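Spindle pole body component (Chaetomium thermophilum, PDB 6L82) probably binds gamma-tubulin and microtubule minus ends as a GCP-family subunit, GCP5, of which this chain is the N-terminal piece. Local coordinates at residues 59-64 with 102-107; 67-70 with 76-79. All coordinates share one frame; numbering follows the deposited sequence.

Contact 1 (59-64 with 102-107); sequences QDRLNG and LLLELA
R61 of helix 55-71 reaches across to helix 96-106, lies over L104 and ends on the carboxylate of E105: a worked example of how one long side chain can join two helices by apolar and ionic means at once. Its CG stands anti to the carbonyl carbon, and the chain then bends at chi3, carrying the guanidinium out to E105. There both end nitrogens grip a single oxygen. NH1 lies 2.9 Å from E105 OE1 and meets it nearly in line with its C-O bond; NH2, at 3.2 Å from the same OE1, comes from above the carboxylate plane along a more bent path. The oxygen sits in the guanidinium plane, yet the two flat groups stand 78° apart, which sets this salt bridge apart from the coplanar two-oxygen kind. E105 starts out pointing away from helix 55-71 and is brought back by a turn at chi2 (-58°). L104 CB lies over one guanidinium face, toward its rim, 3.7 Å from R61 NH2. Deeper in, the side chains of the buried leucines cross at roughly a right angle, L62 CD2 lying 3.6 Å from L104 CD2. The two helix segments run at 45° with axes 10.9 Å apart, a spacing bridged mainly by side chains, while L102, L103 and L106 of helix 96-106 pack against apolar side chains of another protein's chain.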
loop_
_atom_site.group_PDB
_atom_site.type_symbol
_atom_site.label_atom_id
_atom_site.label_comp_id
_atom_site.label_asym_id
_atom_site.label_seq_id
_atom_site.Cartn_x
_atom_site.Cartn_y
_atom_site.Cartn_z
ATOM N N GLN A 59 -12.188 -8.536 -7.471
ATOM C CA GLN A 59 -13.609 -8.237 -7.294
ATOM C C GLN A 59 -14.288 -9.315 -6.468
ATOM O O GLN A 59 -15.181 -9.013 -5.665
ATOM C CB GLN A 59 -14.314 -8.079 -8.647
ATOM C CG GLN A 59 -13.784 -6.923 -9.513
ATOM C CD GLN A 59 -14.138 -5.532 -8.976
ATOM O OE1 GLN A 59 -15.181 -5.340 -8.341
ATOM N NE2 GLN A 59 -13.266 -4.549 -9.243
ATOM N N ASP A 60 -13.860 -10.570 -6.632
ATOM C CA ASP A 60 -14.405 -11.647 -5.819
ATOM C C ASP A 60 -14.050 -11.455 -4.350
ATOM O O ASP A 60 -14.886 -11.692 -3.471
ATOM C CB ASP A 60 -13.902 -12.997 -6.337
ATOM C CG ASP A 60 -14.585 -14.178 -5.665
ATOM O OD1 ASP A 60 -15.771 -14.431 -5.968
ATOM O OD2 ASP A 60 -13.930 -14.865 -4.852
ATOM N N ARG A 61 -12.834 -10.993 -4.053
ATOM C CA ARG A 61 -12.496 -10.770 -2.651
ATOM C C ARG A 61 -13.260 -9.576 -2.090
ATOM O O ARG A 61 -13.638 -9.568 -0.914
ATOM C CB ARG A 61 -10.992 -10.569 -2.481
ATOM C CG ARG A 61 -10.142 -11.826 -2.678
ATOM C CD ARG A 61 -8.624 -11.490 -2.788
ATOM N NE ARG A 61 -8.014 -11.097 -1.512
ATOM C CZ ARG A 61 -6.716 -10.837 -1.338
ATOM N NH1 ARG A 61 -5.865 -10.918 -2.354
ATOM N NH2 ARG A 61 -6.265 -10.487 -0.140
ATOM N N LEU A 62 -13.497 -8.553 -2.911
ATOM C CA LEU A 62 -14.319 -7.444 -2.448
ATOM C C LEU A 62 -15.773 -7.879 -2.261
ATOM O O LEU A 62 -16.456 -7.408 -1.342
ATOM C CB LEU A 62 -14.213 -6.277 -3.425
ATOM C CG LEU A 62 -12.813 -5.669 -3.568
ATOM C CD1 LEU A 62 -12.784 -4.709 -4.740
ATOM C CD2 LEU A 62 -12.396 -4.956 -2.301
ATOM N N ASN A 63 -16.260 -8.789 -3.109
ATOM C CA ASN A 63 -17.612 -9.315 -2.920
ATOM C C ASN A 63 -17.717 -10.103 -1.619
ATOM O O ASN A 63 -18.662 -9.917 -0.846
ATOM C CB ASN A 63 -18.024 -10.173 -4.120
ATOM C CG ASN A 63 -18.300 -9.330 -5.360
ATOM O OD1 ASN A 63 -18.575 -8.139 -5.253
ATOM N ND2 ASN A 63 -18.230 -9.943 -6.534
ATOM N N GLY A 64 -16.738 -10.963 -1.340
ATOM C CA GLY A 64 -16.769 -11.735 -0.107
ATOM C C GLY A 64 -16.668 -10.885 1.148
ATOM O O GLY A 64 -17.229 -11.242 2.189
ATOM N N LEU A 102 -3.548 -4.157 -3.547
ATOM C CA LEU A 102 -2.701 -3.697 -2.451
ATOM C C LEU A 102 -3.513 -3.499 -1.179
ATOM O O LEU A 102 -3.088 -3.920 -0.095
ATOM C CB LEU A 102 -1.998 -2.387 -2.846
ATOM C CG LEU A 102 -1.248 -1.677 -1.715
ATOM C CD1 LEU A 102 -0.029 -2.494 -1.280
ATOM C CD2 LEU A 102 -0.834 -0.256 -2.109
ATOM N N LEU A 103 -4.694 -2.869 -1.291
ATOM C CA LEU A 103 -5.528 -2.670 -0.103
ATOM C C LEU A 103 -6.054 -3.999 0.430
ATOM O O LEU A 103 -6.071 -4.217 1.648
ATOM C CB LEU A 103 -6.692 -1.711 -0.389
ATOM C CG LEU A 103 -6.311 -0.339 -0.967
ATOM C CD1 LEU A 103 -7.539 0.531 -1.184
ATOM C CD2 LEU A 103 -5.271 0.374 -0.082
ATOM N N LEU A 104 -6.474 -4.903 -0.461
ATOM C CA LEU A 104 -6.867 -6.240 -0.014
ATOM C C LEU A 104 -5.742 -6.914 0.767
ATOM O O LEU A 104 -5.995 -7.570 1.785
ATOM C CB LEU A 104 -7.288 -7.103 -1.204
ATOM C CG LEU A 104 -8.553 -6.647 -1.918
ATOM C CD1 LEU A 104 -8.757 -7.380 -3.222
ATOM C CD2 LEU A 104 -9.727 -6.905 -1.000
ATOM N N GLU A 105 -4.488 -6.732 0.326
ATOM C CA GLU A 105 -3.364 -7.362 1.018
ATOM C C GLU A 105 -3.088 -6.721 2.372
ATOM O O GLU A 105 -2.548 -7.385 3.258
ATOM C CB GLU A 105 -2.107 -7.303 0.156
ATOM C CG GLU A 105 -2.146 -8.231 -1.048
ATOM C CD GLU A 105 -2.344 -9.681 -0.657
ATOM O OE1 GLU A 105 -3.287 -10.308 -1.177
ATOM O OE2 GLU A 105 -1.554 -10.192 0.166
ATOM N N LEU A 106 -3.435 -5.446 2.559
ATOM C CA LEU A 106 -3.246 -4.787 3.848
ATOM C C LEU A 106 -4.505 -4.780 4.711
ATOM O O LEU A 106 -4.465 -4.275 5.838
ATOM C CB LEU A 106 -2.745 -3.343 3.638
ATOM C CG LEU A 106 -1.371 -3.220 2.949
ATOM C CD1 LEU A 106 -0.980 -1.761 2.646
ATOM C CD2 LEU A 106 -0.286 -3.878 3.778
ATOM N N ALA A 107 -5.610 -5.347 4.230
ATOM C CA ALA A 107 -6.867 -5.239 4.953
ATOM C C ALA A 107 -6.768 -5.920 6.313
ATOM O O ALA A 107 -6.051 -6.904 6.480
ATOM C CB ALA A 107 -8.001 -5.861 4.134
#

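Contact 2 (67-70 with 76-79); sequences ERFS and ALAD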
loop_
_atom_site.group_PDB
_atom_site.type_symbol
_atom_site.label_atom_id
_atom_site.label_comp_id
_atom_site.label_asym_id
_atom_site.label_seq_id
_atom_site.Cartn_x
_atom_site.Cartn_y
_atom_site.Cartn_z
ATOM N N GLU A 67 -20.156 -9.496 1.709
ATOM C CA GLU A 67 -20.966 -10.556 2.306
ATOM C C GLU A 67 -20.615 -10.744 3.771
ATOM O O GLU A 67 -21.504 -10.892 4.615
ATOM C CB GLU A 67 -20.761 -11.881 1.567
ATOM C CG GLU A 67 -21.764 -12.175 0.476
ATOM C CD GLU A 67 -21.479 -13.492 -0.242
ATOM O OE2 GLU A 67 -21.031 -13.458 -1.411
ATOM N N ARG A 68 -19.316 -10.749 4.096
ATOM C CA ARG A 68 -18.933 -10.999 5.480
ATOM C C ARG A 68 -19.396 -9.869 6.393
ATOM O O ARG A 68 -19.882 -10.119 7.496
ATOM C CB ARG A 68 -17.427 -11.191 5.592
ATOM C CG ARG A 68 -16.933 -10.989 7.019
ATOM C CD ARG A 68 -15.888 -11.992 7.399
ATOM N NE ARG A 68 -14.659 -11.819 6.636
ATOM C CZ ARG A 68 -13.671 -11.007 6.988
ATOM N NH1 ARG A 68 -13.775 -10.275 8.092
ATOM N NH2 ARG A 68 -12.576 -10.938 6.237
ATOM N N PHE A 69 -19.239 -8.621 5.958
ATOM C CA PHE A 69 -19.731 -7.499 6.749
ATOM C C PHE A 69 -21.204 -7.672 7.104
ATOM O O PHE A 69 -21.612 -7.412 8.239
ATOM C CB PHE A 69 -19.528 -6.199 5.983
ATOM C CG PHE A 69 -18.100 -5.786 5.856
ATOM C CD1 PHE A 69 -17.169 -6.139 6.823
ATOM C CD2 PHE A 69 -17.683 -5.041 4.763
ATOM C CE1 PHE A 69 -15.843 -5.754 6.701
ATOM C CE2 PHE A 69 -16.361 -4.655 4.637
ATOM C CZ PHE A 69 -15.439 -5.008 5.608
ATOM N N SER A 70 -22.019 -8.114 6.139
ATOM C CA SER A 70 -23.457 -8.234 6.376
ATOM C C SER A 70 -23.755 -9.346 7.372
ATOM O O SER A 70 -24.569 -9.177 8.287
ATOM C CB SER A 70 -24.196 -8.495 5.060
ATOM O OG SER A 70 -23.675 -7.718 3.998
ATOM N N ALA A 76 -23.951 -1.628 7.001
ATOM C CA ALA A 76 -23.570 -0.284 6.577
ATOM C C ALA A 76 -22.178 -0.285 5.964
ATOM O O ALA A 76 -21.954 0.296 4.898
ATOM C CB ALA A 76 -23.640 0.679 7.761
ATOM N N LEU A 77 -21.233 -0.962 6.614
ATOM C CA LEU A 77 -19.892 -1.104 6.055
ATOM C C LEU A 77 -19.927 -1.785 4.688
ATOM O O LEU A 77 -19.187 -1.393 3.776
ATOM C CB LEU A 77 -19.009 -1.885 7.029
ATOM C CG LEU A 77 -17.532 -1.506 7.035
ATOM C CD1 LEU A 77 -17.332 -0.086 7.573
ATOM C CD2 LEU A 77 -16.740 -2.508 7.844
ATOM N N ALA A 78 -20.782 -2.804 4.521
ATOM C CA ALA A 78 -20.948 -3.429 3.207
ATOM C C ALA A 78 -21.458 -2.425 2.175
ATOM O O ALA A 78 -20.964 -2.387 1.041
ATOM C CB ALA A 78 -21.905 -4.620 3.294
ATOM N N ASP A 79 -22.479 -1.633 2.536
ATOM C CA ASP A 79 -23.009 -0.634 1.605
ATOM C C ASP A 79 -21.954 0.416 1.270
ATOM O O ASP A 79 -21.811 0.818 0.106
ATOM C CB ASP A 79 -24.252 0.044 2.184
ATOM C CG ASP A 79 -25.444 -0.899 2.308
ATOM O OD1 ASP A 79 -25.448 -1.962 1.648
ATOM O OD2 ASP A 79 -26.390 -0.556 3.055
#
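A helical hairpin, in which helix 55-71 and helix 75-88 are joined by a short turn, brings F69 and L77 together close to the bend. It illustrates how an aromatic ring can fill the angle between consecutive helices: F69 points toward the second helix, its CG anti to the carbonyl carbon (chi1 -70°), and offers one ring face to the leucine. L77 CD2 sits over the middle of that face in a CH-pi contact, 3.6 Å from the F69 ring centroid and only 13° from the ring normal. All six ring carbons of F69 lie 3.6 to 4.1 Å from L77 CD2, as expected for a methyl placed over the centre and not at the rim. Nearer the backbone, the helices are close at the small A78, with F69 CA and A78 CA 5.5 Å apart. F69 CB and A78 CB touch at 3.9 Å, and F69 CD2 lies 3.8 Å from the backbone N of A78, which approaches the ring obliquely. Both F69 and L77 also pack on apolar side chains of another protein's chain, so the same pair takes part in the hairpin and in the assembly. S70 directs its hydroxyl back to its own helix, where OG is hydrogen-bonded to the carbonyl oxygen of E66; across the hairpin, S70 OG rests 3.6 Å from the methyl carbon CB of A78.

In the fold
Helix 55-71 serves both contacts, meeting helix 96-106 along its middle and helix 75-88 near its C-terminal end. The two sites have centres about 13 Å apart and are displaced to one flank of the chain, contact 1 with its centre about 10 Å from that of the chain and contact 2 about 21 Å. In sequence, the stretch between the two halves of contact 1 contains the whole of contact 2: the short hairpin comes first, and helix 96-106, which follows helix 75-88, then returns to helix 55-71. Segments 59-64 and 67-70 follow closely on the same helix; beyond that the two contacts do not touch. Both also border the chain of another protein, consistent with a helical piece that forms part of a larger assembly.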